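Side-chain contacts in jasmonate-induced oxygenase 2 (Arabidopsis thaliana, PDB 6LSV), which hydroxylates the plant stress hormone jasmonate to 12-hydroxyjasmonate, using iron, 2-oxoglutarate and molecular oxygen: residues 63-68 against 183-188; 83-88 against 173-178; 107-112 against 119-124; 141-146 against 163-168; 191-196 against 310-315. All coordinates share one frame; numbering follows the deposited sequence.

Interaction 1: 63-68 against 183-188; sequences VIMARI and LSTNLG
Met65 and Asn186 mark where two helical backbones come nearest each other, their CA atoms 6.9 Å apart. Residues 63-68 lie on helix 63-74, whereas residues 183-188 cover the C-terminal end of the long helix 161-186. That end closes in a Schellman motif: Gly188, with positive phi, is the C' residue, its N bonding back to Thr185 O over 2.7 Å, while the amide of the next residue reaches Ser184 O.

Asn186 points toward the opposing helix and brings its amide up to the Met65 carbonyl and CG, at an oblique angle to that side chain. Its OD1 is modelled 3.3 Å from Met65 CG and also beside Met65 O; since both oxygens are acceptors, no hydrogen bond is formed there, and at this resolution the flip of the amide is doubtful. The other branch, ND2, lies 3.8 Å from Ile68 CG2.

The shorter helix belongs to a beta-alpha-beta crossover, because it links strands 47-49 and 77-81, parallel neighbours in the main sheet. Ile68 also packs on Ile48 of the first of these strands, so it touches sheet and long helix alike.

Met65 turns at chi2 (74°), which carries its thioether past the asparagine and sets CE 3.9 Å from Thr185 CG2, the two side chains roughly perpendicular. Thr185 meets it with the methyl: with OG1 at chi1 -72°, CG2 is left opposite the backbone N, while OG1 is occupied by Arg181 O one turn earlier in the same helix.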
# COMPACT_ATOMS: atom_id res chain seq x y z
N VAL A 63 1.68 17.32 22.16
CA VAL A 63 1.44 15.95 22.60
C VAL A 63 1.29 15.03 21.39
O VAL A 63 1.55 13.83 21.46
CB VAL A 63 0.20 15.89 23.51
CG1 VAL A 63 -0.05 14.48 24.03
CG2 VAL A 63 0.36 16.87 24.67
N ILE A 64 0.88 15.60 20.25
CA ILE A 64 0.66 14.81 19.05
C ILE A 64 1.97 14.29 18.48
O ILE A 64 2.02 13.18 17.94
CB ILE A 64 -0.13 15.65 18.03
CG1 ILE A 64 0.73 16.77 17.43
CG2 ILE A 64 -1.28 16.27 18.74
CD1 ILE A 64 1.21 16.51 16.02
N MET A 65 3.04 15.08 18.58
CA MET A 65 4.34 14.61 18.14
C MET A 65 4.74 13.36 18.92
O MET A 65 5.33 12.43 18.35
CB MET A 65 5.39 15.71 18.31
CG MET A 65 6.35 15.80 17.15
SD MET A 65 5.59 16.54 15.70
CE MET A 65 7.03 16.78 14.67
N ALA A 66 4.40 13.30 20.20
CA ALA A 66 4.62 12.08 20.96
C ALA A 66 3.69 10.97 20.48
O ALA A 66 4.09 9.80 20.42
CB ALA A 66 4.43 12.34 22.45
N ARG A 67 2.45 11.31 20.13
CA ARG A 67 1.50 10.30 19.68
C ARG A 67 1.88 9.75 18.31
O ARG A 67 1.84 8.53 18.09
CB ARG A 67 0.08 10.87 19.64
CG ARG A 67 -0.50 11.21 21.00
CD ARG A 67 -1.69 12.13 20.85
NE ARG A 67 -2.52 11.75 19.72
CZ ARG A 67 -3.84 11.61 19.78
NH1 ARG A 67 -4.48 11.84 20.92
NH2 ARG A 67 -4.53 11.26 18.70
N ILE A 68 2.25 10.63 17.38
CA ILE A 68 2.69 10.19 16.06
C ILE A 68 3.88 9.26 16.19
O ILE A 68 3.92 8.17 15.59
CB ILE A 68 3.03 11.41 15.18
CG1 ILE A 68 1.80 12.27 14.93
CG2 ILE A 68 3.65 10.96 13.87
CD1 ILE A 68 2.12 13.53 14.16
N LEU A 183 8.20 12.63 10.42
CA LEU A 183 8.87 11.35 10.70
C LEU A 183 10.34 11.56 11.04
O LEU A 183 10.86 10.93 11.98
CB LEU A 183 8.73 10.42 9.50
CG LEU A 183 7.32 9.91 9.17
CD1 LEU A 183 7.36 8.94 8.01
CD2 LEU A 183 6.69 9.27 10.39
N SER A 184 11.02 12.44 10.30
CA SER A 184 12.42 12.73 10.57
C SER A 184 12.60 13.38 11.93
O SER A 184 13.44 12.95 12.74
CB SER A 184 12.98 13.67 9.49
OG SER A 184 12.94 13.09 8.20
N THR A 185 11.84 14.45 12.19
CA THR A 185 11.98 15.19 13.44
C THR A 185 11.74 14.29 14.64
O THR A 185 12.48 14.35 15.63
CB THR A 185 11.01 16.36 13.43
OG1 THR A 185 11.47 17.35 12.51
CG2 THR A 185 10.88 16.97 14.81
N ASN A 186 10.73 13.42 14.57
CA ASN A 186 10.43 12.54 15.69
C ASN A 186 11.58 11.61 16.03
O ASN A 186 11.62 11.07 17.14
CB ASN A 186 9.16 11.74 15.40
CG ASN A 186 7.90 12.44 15.88
OD1 ASN A 186 7.83 12.88 17.03
ND2 ASN A 186 6.91 12.56 15.01
N LEU A 187 12.52 11.40 15.11
CA LEU A 187 13.72 10.64 15.40
C LEU A 187 14.88 11.52 15.84
O LEU A 187 16.02 11.05 15.91
CB LEU A 187 14.14 9.82 14.17
CG LEU A 187 13.24 8.64 13.78
CD1 LEU A 187 13.75 7.93 12.53
CD2 LEU A 187 13.08 7.66 14.94
N GLY A 188 14.62 12.79 16.14
CA GLY A 188 15.67 13.70 16.54
C GLY A 188 16.63 14.07 15.43
O GLY A 188 17.77 14.46 15.71

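Interaction 2: 83-88 against 173-178; sequences HGVKPE and VKLSGR
Leu175 reaches from helix 161-186 to His83 and Val85 with its two methyl groups divided between them. CD1 lies 4.0 Å from His83 CB and 3.9 Å from His83 O, thus meeting the root of the histidine and its carbonyl instead of the imidazole. CD2 takes the valine, at a looser 4.3 Å from Val85 CG2. Leu175 points toward the loop, and a chi1 of 169° sets CG on the far side of CB from its own amide nitrogen, where CD1 and CD2 meet the two residues.

The loop joins strand 77-81 to helix 87-102, so the contact ties this strand-to-helix connection to the long helix that packs along the main sheet. Ile235 of strand 233-237 and Leu50 also touch Leu175, adding to the apolar setting around the two methyls. No hydrogen bond passes directly between the two segments.

The imidazole of His83 leads elsewhere. ND1 receives a weak bond from Val85 N over 3.4 Å, with the donor lying in the ring plane at its edge, and NE2 is bonded to His261 O. That pairing is consistent with a neutral ring carrying its proton on NE2. The two bonds, one of them weak, restrain the ring's rotation, while CB, set by the backbone, meets the leucine. Phe263 meets the same imidazole with the planes inclined by about 45°.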
# COMPACT_ATOMS: atom_id res chain seq x y z
N HIS A 83 -5.52 17.60 6.24
CA HIS A 83 -4.22 17.32 5.67
C HIS A 83 -3.94 18.10 4.39
O HIS A 83 -2.90 17.88 3.75
CB HIS A 83 -4.09 15.82 5.41
CG HIS A 83 -5.38 15.18 4.99
ND1 HIS A 83 -6.05 15.54 3.85
CD2 HIS A 83 -6.12 14.20 5.57
CE1 HIS A 83 -7.15 14.82 3.73
NE2 HIS A 83 -7.21 13.99 4.76
N GLY A 84 -4.83 19.00 3.99
CA GLY A 84 -4.62 19.82 2.82
C GLY A 84 -5.10 19.22 1.51
O GLY A 84 -4.94 19.86 0.47
N VAL A 85 -5.68 18.03 1.53
CA VAL A 85 -6.25 17.41 0.34
C VAL A 85 -7.76 17.60 0.37
O VAL A 85 -8.40 17.42 1.41
CB VAL A 85 -5.88 15.92 0.25
CG1 VAL A 85 -6.38 15.32 -1.05
CG2 VAL A 85 -4.38 15.74 0.37
N LYS A 86 -8.32 17.98 -0.76
CA LYS A 86 -9.73 18.33 -0.81
C LYS A 86 -10.58 17.08 -0.62
O LYS A 86 -10.34 16.07 -1.28
CB LYS A 86 -10.08 19.02 -2.13
CG LYS A 86 -9.84 20.52 -2.16
CD LYS A 86 -8.39 20.89 -1.86
CE LYS A 86 -8.28 22.23 -1.15
NZ LYS A 86 -6.92 22.46 -0.59
N PRO A 87 -11.57 17.11 0.29
CA PRO A 87 -12.46 15.95 0.43
C PRO A 87 -13.16 15.55 -0.86
O PRO A 87 -13.33 14.36 -1.12
CB PRO A 87 -13.46 16.41 1.49
CG PRO A 87 -12.67 17.33 2.33
CD PRO A 87 -11.76 18.07 1.38
N GLU A 88 -13.57 16.53 -1.69
CA GLU A 88 -14.19 16.17 -2.95
C GLU A 88 -13.21 15.48 -3.88
O GLU A 88 -13.60 14.61 -4.67
CB GLU A 88 -14.80 17.40 -3.63
CG GLU A 88 -13.84 18.56 -3.78
CD GLU A 88 -13.95 19.57 -2.65
OE1 GLU A 88 -13.67 20.76 -2.89
OE2 GLU A 88 -14.31 19.17 -1.52
N VAL A 173 1.82 13.60 -3.20
CA VAL A 173 3.26 13.84 -3.19
C VAL A 173 3.59 15.00 -2.25
O VAL A 173 4.55 14.93 -1.47
CB VAL A 173 3.77 14.10 -4.62
CG1 VAL A 173 5.13 14.78 -4.60
CG2 VAL A 173 3.84 12.79 -5.40
N LYS A 174 2.79 16.07 -2.30
CA LYS A 174 2.99 17.20 -1.40
C LYS A 174 2.77 16.79 0.05
O LYS A 174 3.54 17.16 0.94
CB LYS A 174 2.04 18.35 -1.77
CG LYS A 174 2.39 19.07 -3.06
CD LYS A 174 1.38 20.17 -3.36
CE LYS A 174 1.53 20.69 -4.78
NZ LYS A 174 0.21 20.93 -5.43
N LEU A 175 1.69 16.04 0.31
CA LEU A 175 1.41 15.60 1.67
C LEU A 175 2.51 14.70 2.21
O LEU A 175 2.88 14.79 3.38
CB LEU A 175 0.06 14.87 1.70
CG LEU A 175 -0.33 14.09 2.96
CD1 LEU A 175 -0.35 15.00 4.19
CD2 LEU A 175 -1.67 13.40 2.76
N SER A 176 3.07 13.84 1.35
CA SER A 176 4.14 12.95 1.81
C SER A 176 5.36 13.75 2.26
O SER A 176 5.97 13.43 3.29
CB SER A 176 4.53 11.96 0.71
OG SER A 176 3.39 11.35 0.12
N GLY A 177 5.73 14.79 1.51
CA GLY A 177 6.89 15.58 1.88
C GLY A 177 6.75 16.20 3.26
O GLY A 177 7.71 16.23 4.04
N ARG A 178 5.54 16.67 3.59
CA ARG A 178 5.29 17.21 4.93
C ARG A 178 5.33 16.11 5.98
O ARG A 178 5.85 16.32 7.08
CB ARG A 178 3.95 17.94 4.95
CG ARG A 178 4.01 19.34 4.34
CD ARG A 178 2.92 19.58 3.30
NE ARG A 178 2.89 20.97 2.85
CZ ARG A 178 3.68 21.48 1.91
NH1 ARG A 178 4.56 20.70 1.28
NH2 ARG A 178 3.59 22.76 1.57

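Interaction 3: 107-112 against 119-124; sequences AKETYS and EGYGSR
Lys108 lays its aliphatic chain over one face of the Tyr121 ring in a CH-pi contact: CD stands 3.9 Å from the ring centroid, offset toward the rim, while CB lies 3.8 Å from Tyr121 CD2. The ammonium group travels on past the phenol to bond Gln11 and Met103 O, so methylenes, not the ammonium, cover the ring face. At the ring's edge, near its plane, comes Glu109 OE2, 4.3 Å from Tyr121 CE2 and engaged in a salt bridge with Arg9. Tyr121 swings into this position through an extended first torsion (chi1 176°).

The backbones also join: Ser112 and Tyr121 form a single beta bridge. Tyr121 N donates to Tyr111 O over 2.7 Å in an almost straight bond, though the donor sits above the carbonyl plane; the CB atoms of Tyr111 and Tyr121 touch at 3.9 Å. A water bonded to Ser112 OG, 3.0 Å away, also contacts Tyr121 O.

Through that bridge the loop that follows helix 87-102 joins strand 120-122, the outermost strand at this end of the main sheet, while Gly120 and Gly122 pair with Phe140 and Tyr138 of strand 137-144, whose Phe140 lines the jasmonate pocket.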
# COMPACT_ATOMS: atom_id res chain seq x y z
N ALA A 107 -13.50 -4.85 -20.88
CA ALA A 107 -13.16 -3.48 -21.26
C ALA A 107 -11.82 -3.03 -20.71
O ALA A 107 -11.24 -2.07 -21.24
CB ALA A 107 -14.26 -2.52 -20.80
N LYS A 108 -11.32 -3.68 -19.66
CA LYS A 108 -10.00 -3.39 -19.12
C LYS A 108 -8.95 -4.42 -19.53
O LYS A 108 -7.76 -4.22 -19.24
CB LYS A 108 -10.04 -3.32 -17.59
CG LYS A 108 -11.43 -3.20 -16.98
CD LYS A 108 -11.38 -3.49 -15.48
CE LYS A 108 -12.77 -3.56 -14.87
NZ LYS A 108 -13.46 -4.85 -15.10
N GLU A 109 -9.35 -5.52 -20.19
CA GLU A 109 -8.42 -6.59 -20.51
C GLU A 109 -7.24 -6.08 -21.34
O GLU A 109 -6.11 -6.56 -21.18
CB GLU A 109 -9.14 -7.71 -21.26
CG GLU A 109 -9.66 -8.82 -20.37
CD GLU A 109 -8.56 -9.54 -19.60
OE1 GLU A 109 -7.40 -9.56 -20.09
OE2 GLU A 109 -8.85 -10.08 -18.52
N THR A 110 -7.49 -5.12 -22.22
CA THR A 110 -6.41 -4.55 -23.01
C THR A 110 -5.36 -3.85 -22.16
O THR A 110 -4.28 -3.54 -22.67
CB THR A 110 -6.98 -3.57 -24.03
OG1 THR A 110 -5.92 -3.09 -24.87
CG2 THR A 110 -7.60 -2.41 -23.31
N TYR A 111 -5.65 -3.59 -20.88
CA TYR A 111 -4.70 -2.99 -19.95
C TYR A 111 -3.97 -4.03 -19.10
O TYR A 111 -3.28 -3.66 -18.15
CB TYR A 111 -5.42 -2.00 -19.04
CG TYR A 111 -5.92 -0.75 -19.72
CD1 TYR A 111 -5.07 0.04 -20.47
CD2 TYR A 111 -7.24 -0.35 -19.58
CE1 TYR A 111 -5.52 1.19 -21.08
CE2 TYR A 111 -7.71 0.79 -20.19
CZ TYR A 111 -6.84 1.56 -20.94
OH TYR A 111 -7.30 2.70 -21.55
N SER A 112 -4.12 -5.31 -19.43
CA SER A 112 -3.52 -6.41 -18.68
C SER A 112 -2.06 -6.13 -18.35
O SER A 112 -1.27 -5.73 -19.22
CB SER A 112 -3.63 -7.71 -19.46
OG SER A 112 -3.45 -8.81 -18.59
N GLU A 119 2.72 -2.76 -14.40
CA GLU A 119 1.88 -1.62 -14.74
C GLU A 119 0.62 -2.09 -15.46
O GLU A 119 0.69 -2.88 -16.41
CB GLU A 119 2.63 -0.63 -15.63
CG GLU A 119 3.76 0.12 -14.96
CD GLU A 119 4.66 0.81 -15.96
OE1 GLU A 119 5.36 0.10 -16.72
OE2 GLU A 119 4.67 2.06 -16.00
N GLY A 120 -0.53 -1.62 -15.00
CA GLY A 120 -1.79 -1.84 -15.69
C GLY A 120 -2.78 -2.60 -14.83
O GLY A 120 -2.78 -2.48 -13.60
N TYR A 121 -3.62 -3.39 -15.50
CA TYR A 121 -4.73 -4.10 -14.88
C TYR A 121 -4.25 -5.48 -14.44
O TYR A 121 -3.86 -6.30 -15.28
CB TYR A 121 -5.88 -4.19 -15.88
CG TYR A 121 -7.09 -4.97 -15.44
CD1 TYR A 121 -7.73 -4.69 -14.24
CD2 TYR A 121 -7.63 -5.97 -16.25
CE1 TYR A 121 -8.85 -5.40 -13.84
CE2 TYR A 121 -8.75 -6.68 -15.86
CZ TYR A 121 -9.36 -6.39 -14.66
OH TYR A 121 -10.47 -7.10 -14.28
N GLY A 122 -4.28 -5.73 -13.13
CA GLY A 122 -3.73 -6.94 -12.58
C GLY A 122 -4.71 -7.66 -11.67
O GLY A 122 -5.68 -7.08 -11.17
N SER A 123 -4.45 -8.96 -11.47
CA SER A 123 -5.24 -9.78 -10.56
C SER A 123 -4.40 -10.62 -9.61
O SER A 123 -4.98 -11.26 -8.72
CB SER A 123 -6.18 -10.70 -11.34
OG SER A 123 -7.39 -10.03 -11.64
N ARG A 124 -3.08 -10.66 -9.74
CA ARG A 124 -2.25 -11.41 -8.82
C ARG A 124 -0.92 -10.70 -8.65
O ARG A 124 -0.55 -9.82 -9.43
CB ARG A 124 -2.03 -12.86 -9.30
CG ARG A 124 -1.04 -12.99 -10.44
CD ARG A 124 -0.90 -14.44 -10.89
NE ARG A 124 0.13 -15.14 -10.12
CZ ARG A 124 0.16 -16.45 -9.95
NH1 ARG A 124 -0.76 -17.23 -10.49
NH2 ARG A 124 1.13 -17.00 -9.22
O HOH W 1 -3.08 -9.47 -15.71

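Interaction 4: 141-146 against 163-168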
# COMPACT_ATOMS: atom_id res chain seq x y z
N LEU A 141 0.15 1.86 -11.48
CA LEU A 141 0.75 2.84 -12.38
C LEU A 141 1.76 3.67 -11.60
O LEU A 141 1.71 3.76 -10.37
CB LEU A 141 -0.30 3.74 -13.04
CG LEU A 141 -1.19 4.62 -12.14
CD1 LEU A 141 -0.58 6.00 -11.89
CD2 LEU A 141 -2.59 4.76 -12.73
N HIS A 142 2.68 4.29 -12.33
CA HIS A 142 3.70 5.15 -11.75
C HIS A 142 3.31 6.62 -11.89
O HIS A 142 2.67 7.01 -12.87
CB HIS A 142 5.06 4.92 -12.41
CG HIS A 142 5.69 3.61 -12.06
ND1 HIS A 142 6.24 3.36 -10.82
CD2 HIS A 142 5.87 2.48 -12.78
CE1 HIS A 142 6.73 2.14 -10.79
NE2 HIS A 142 6.52 1.58 -11.97
N LEU A 143 3.71 7.42 -10.91
CA LEU A 143 3.56 8.87 -10.94
C LEU A 143 4.88 9.61 -10.99
O LEU A 143 5.02 10.57 -11.75
CB LEU A 143 2.76 9.35 -9.73
CG LEU A 143 1.36 8.76 -9.57
CD1 LEU A 143 1.03 8.58 -8.10
CD2 LEU A 143 0.33 9.64 -10.25
N LEU A 144 5.86 9.18 -10.20
CA LEU A 144 7.22 9.69 -10.24
C LEU A 144 8.18 8.52 -10.15
O LEU A 144 7.85 7.50 -9.54
CB LEU A 144 7.50 10.68 -9.10
CG LEU A 144 6.75 12.01 -9.13
CD1 LEU A 144 6.98 12.74 -7.83
CD2 LEU A 144 7.20 12.85 -10.32
N PRO A 145 9.38 8.63 -10.76
CA PRO A 145 9.91 9.76 -11.52
C PRO A 145 9.24 9.94 -12.88
O PRO A 145 8.49 9.06 -13.32
CB PRO A 145 11.39 9.40 -11.68
CG PRO A 145 11.40 7.91 -11.67
CD PRO A 145 10.34 7.52 -10.68
N HIS A 146 9.51 11.06 -13.55
CA HIS A 146 8.72 11.44 -14.72
C HIS A 146 8.98 10.54 -15.92
O HIS A 146 8.08 10.35 -16.75
CB HIS A 146 9.00 12.90 -15.09
CG HIS A 146 8.25 13.88 -14.26
ND1 HIS A 146 6.92 14.16 -14.46
CD2 HIS A 146 8.64 14.65 -13.21
CE1 HIS A 146 6.51 15.06 -13.58
NE2 HIS A 146 7.54 15.37 -12.81
N GLU A 163 -7.35 12.98 -15.24
CA GLU A 163 -7.15 14.27 -14.60
C GLU A 163 -7.27 14.17 -13.09
O GLU A 163 -6.59 14.89 -12.36
CB GLU A 163 -8.15 15.29 -15.16
CG GLU A 163 -7.93 15.59 -16.63
CD GLU A 163 -8.99 16.52 -17.20
OE1 GLU A 163 -10.19 16.18 -17.11
OE2 GLU A 163 -8.62 17.58 -17.75
N VAL A 164 -8.12 13.26 -12.60
CA VAL A 164 -8.25 13.06 -11.16
C VAL A 164 -7.04 12.31 -10.61
O VAL A 164 -6.59 12.58 -9.49
CB VAL A 164 -9.56 12.32 -10.84
CG1 VAL A 164 -9.73 12.16 -9.34
CG2 VAL A 164 -10.75 13.08 -11.42
N ILE A 165 -6.49 11.37 -11.38
CA ILE A 165 -5.28 10.67 -10.95
C ILE A 165 -4.12 11.64 -10.83
O ILE A 165 -3.40 11.66 -9.82
CB ILE A 165 -4.95 9.51 -11.91
CG1 ILE A 165 -5.97 8.38 -11.80
CG2 ILE A 165 -3.56 8.97 -11.62
CD1 ILE A 165 -5.95 7.45 -13.01
N ASP A 166 -3.92 12.47 -11.86
CA ASP A 166 -2.77 13.38 -11.88
C ASP A 166 -2.82 14.37 -10.73
O ASP A 166 -1.79 14.65 -10.09
CB ASP A 166 -2.71 14.12 -13.22
CG ASP A 166 -1.30 14.45 -13.63
OD1 ASP A 166 -0.41 13.58 -13.47
OD2 ASP A 166 -1.06 15.58 -14.12
N GLU A 167 -4.00 14.92 -10.43
CA GLU A 167 -4.10 15.87 -9.34
C GLU A 167 -4.01 15.17 -7.99
O GLU A 167 -3.33 15.65 -7.08
CB GLU A 167 -5.39 16.68 -9.45
CG GLU A 167 -5.37 17.96 -8.62
CD GLU A 167 -6.76 18.45 -8.26
OE1 GLU A 167 -7.74 18.00 -8.89
OE2 GLU A 167 -6.87 19.30 -7.35
N TYR A 168 -4.70 14.03 -7.84
CA TYR A 168 -4.59 13.25 -6.61
C TYR A 168 -3.13 12.88 -6.34
O TYR A 168 -2.65 13.03 -5.21
CB TYR A 168 -5.45 11.99 -6.72
CG TYR A 168 -5.60 11.18 -5.46
CD1 TYR A 168 -6.51 11.54 -4.47
CD2 TYR A 168 -4.84 10.03 -5.26
CE1 TYR A 168 -6.65 10.78 -3.32
CE2 TYR A 168 -4.97 9.27 -4.12
CZ TYR A 168 -5.87 9.64 -3.15
OH TYR A 168 -6.00 8.88 -2.02
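Helix-on-sheet packing brings Leu141 and Leu143 of strand 137-144 against Ile165 of helix 161-186, at the main sheet of the double-stranded beta-helix that characterises 2-oxoglutarate dioxygenases. Two residues apart in the strand, both leucines point toward the helix. The strand also belongs to the substrate region: the Leu141 side chain is about 8 Å from that of Arg208, which binds jasmonate, and about 10 Å from the jasmonate itself, so the contact is near the jasmonate site, though Leu141 is not among the residues lining it.

At Leu143 the strand is irregular. Leu143 and Leu144 both face Ala205 of strand 204-212, a classic beta bulge, and a cis peptide bond precedes Pro145 as the chain leaves the sheet. On the helix, Asp166 OD1 forms a salt bridge with Lys149.

Trp154 touches both Leu141 and Ile165, Trp97 of helix 87-102 adds a further side chain against the isoleucine, and Leu207 and Phe299 pack on Leu143; all three residues of the contact are buried.

One branch of the isoleucine serves both leucines, forming a small apolar junction with no polar bond across it. CG1 of Ile165 lies at chi1 -69°, which puts CG2 across from the backbone N and toward the leucines. The side chains of Leu143 and Ile165 lie athwart each other, methyl meeting methyl. Ile165 CG2 is 4.2 Å from Leu141 CD1 and, again, 4.2 Å from Leu143 CD2.

Interaction 5: 191-196 against 310-315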
# COMPACT_ATOMS: atom_id res chain seq x y z
N GLU A 191 14.97 18.02 10.07
CA GLU A 191 13.60 17.76 9.63
C GLU A 191 13.53 17.29 8.19
O GLU A 191 12.50 16.74 7.78
CB GLU A 191 12.75 19.02 9.81
CG GLU A 191 13.04 20.13 8.84
CD GLU A 191 11.92 21.16 8.77
OE1 GLU A 191 11.51 21.53 7.65
OE2 GLU A 191 11.45 21.58 9.85
N ASP A 192 14.60 17.45 7.41
CA ASP A 192 14.64 17.00 6.02
C ASP A 192 15.57 15.81 5.82
O ASP A 192 15.99 15.54 4.69
CB ASP A 192 15.04 18.15 5.10
CG ASP A 192 16.51 18.50 5.20
OD1 ASP A 192 17.09 18.37 6.30
OD2 ASP A 192 17.09 18.92 4.18
N LYS A 193 15.88 15.07 6.90
CA LYS A 193 16.81 13.95 6.79
C LYS A 193 16.23 12.81 5.96
O LYS A 193 16.94 12.23 5.13
CB LYS A 193 17.21 13.47 8.19
CG LYS A 193 18.23 12.33 8.20
CD LYS A 193 19.47 12.65 7.36
CE LYS A 193 20.25 13.83 7.91
NZ LYS A 193 21.47 14.14 7.10
N PHE A 194 14.95 12.49 6.15
CA PHE A 194 14.33 11.43 5.36
C PHE A 194 14.25 11.83 3.89
O PHE A 194 14.61 11.04 3.00
CB PHE A 194 12.93 11.11 5.88
CG PHE A 194 12.91 10.13 7.01
CD1 PHE A 194 14.04 9.91 7.78
CD2 PHE A 194 11.76 9.42 7.30
CE1 PHE A 194 14.02 9.00 8.82
CE2 PHE A 194 11.73 8.51 8.34
CZ PHE A 194 12.87 8.30 9.10
N GLN A 195 13.77 13.05 3.61
CA GLN A 195 13.74 13.53 2.24
C GLN A 195 15.11 13.46 1.59
O GLN A 195 15.22 13.18 0.38
CB GLN A 195 13.21 14.97 2.19
CG GLN A 195 12.69 15.37 0.83
CD GLN A 195 11.40 14.67 0.50
OE1 GLN A 195 10.46 14.68 1.29
NE2 GLN A 195 11.35 14.04 -0.67
N GLU A 196 16.16 13.69 2.37
CA GLU A 196 17.52 13.53 1.88
C GLU A 196 17.81 12.08 1.52
O GLU A 196 18.25 11.78 0.40
CB GLU A 196 18.50 14.03 2.94
CG GLU A 196 19.76 14.68 2.44
CD GLU A 196 20.65 15.13 3.58
OE1 GLU A 196 21.50 14.33 4.03
OE2 GLU A 196 20.49 16.28 4.05
N GLN A 310 19.99 1.78 3.69
CA GLN A 310 20.53 1.14 4.88
C GLN A 310 20.16 1.99 6.08
O GLN A 310 19.71 3.13 5.93
CB GLN A 310 22.06 0.97 4.79
CG GLN A 310 22.83 2.22 4.43
CD GLN A 310 24.32 2.00 4.45
OE1 GLN A 310 24.85 1.37 5.37
NE2 GLN A 310 25.01 2.49 3.43
N PRO A 311 20.29 1.45 7.29
CA PRO A 311 20.02 2.26 8.49
C PRO A 311 20.81 3.55 8.49
O PRO A 311 22.01 3.57 8.20
CB PRO A 311 20.44 1.33 9.64
CG PRO A 311 20.26 -0.04 9.10
CD PRO A 311 20.55 0.04 7.63
N LEU A 312 20.13 4.65 8.81
CA LEU A 312 20.78 5.95 8.86
C LEU A 312 21.94 5.91 9.84
O LEU A 312 21.84 5.33 10.92
CB LEU A 312 19.78 7.04 9.25
CG LEU A 312 18.72 7.39 8.21
CD1 LEU A 312 17.55 8.13 8.86
CD2 LEU A 312 19.32 8.22 7.09
N GLN A 313 23.06 6.53 9.45
CA GLN A 313 24.24 6.50 10.30
C GLN A 313 24.03 7.28 11.59
O GLN A 313 24.65 6.97 12.61
CB GLN A 313 25.45 7.05 9.54
CG GLN A 313 25.25 8.45 8.98
CD GLN A 313 26.33 8.82 7.99
OE1 GLN A 313 27.09 7.97 7.53
NE2 GLN A 313 26.43 10.11 7.67
N GLU A 314 23.14 8.28 11.57
CA GLU A 314 22.87 9.07 12.77
C GLU A 314 22.31 8.22 13.90
O GLU A 314 22.51 8.55 15.08
CB GLU A 314 21.89 10.20 12.44
CG GLU A 314 22.50 11.39 11.71
CD GLU A 314 22.56 11.19 10.21
OE1 GLU A 314 22.29 10.06 9.74
OE2 GLU A 314 22.88 12.17 9.49
N LEU A 315 21.62 7.14 13.58
CA LEU A 315 20.93 6.33 14.58
C LEU A 315 21.73 5.10 14.99
O LEU A 315 21.20 4.24 15.71
CB LEU A 315 19.56 5.91 14.06
CG LEU A 315 18.73 7.02 13.42
CD1 LEU A 315 17.59 6.42 12.63
CD2 LEU A 315 18.22 8.00 14.47
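Phe194 and Leu312 are the nearest pair of backbone positions, with CA atoms 9.2 Å apart, so side chains alone bridge helix 193-197 and the loop that enters a 3-10 turn at 313-315. The arrangement combines a three-residue salt-bridge network, Glu196-Lys193-Glu314, with an apolar contact beside it.

In the apolar part, Leu312 CD1 comes within 3.6 Å of Phe194 CE1. The same methyl also comes 4.3 Å from Lys193 CG, touching both residues. Phe194 is buried among Met180 and Leu183 of helix 161-186 and Ile271 of helix 269-274. Leu312 is also joined to Leu274 of helix 269-274 by a backbone hydrogen bond, which links the loop to that same helix.

Lys193 carries the polar part. Its chain leaves the helix fully extended at the first torsion (chi1 -178°) and then folds at chi2 and chi3, bringing the ammonium group between two carboxylates. Glu314, bent at chi2, approaches from the opposite direction, and its OE2 receives a weak bond from Lys193 NZ at 3.4 Å. The lysine probably eases the repulsion between the two glutamates. Its closer bond stays within the helix: Lys193 NZ lies 3.1 Å from Glu196 OE1, meeting that oxygen from above the carboxylate plane, 42° out of it.

In the fold
Helix 161-186 organises most of the set: interaction 4 uses its early turns, interaction 2 its middle and interaction 1 its end, after which the chain passes into helix 193-197 and interaction 5. Centres of interactions 4 and 2 lie about 14 Å apart, those of 2 and 1 about 19 Å, and those of 1 and 5 about 14 Å. Interactions 1 and 5 touch, notably where Ser184 OG meets Phe194 N. Along the chain, interactions 3 and 4 follow each other inside the loop closed by interaction 2, itself nested within that of interaction 1. Interaction 3, its centre about 40 Å from that of interaction 1, meets interaction 4 through neighbouring strands 120-122 and 137-144, so one helix and one sheet connect the periphery to the substrate region.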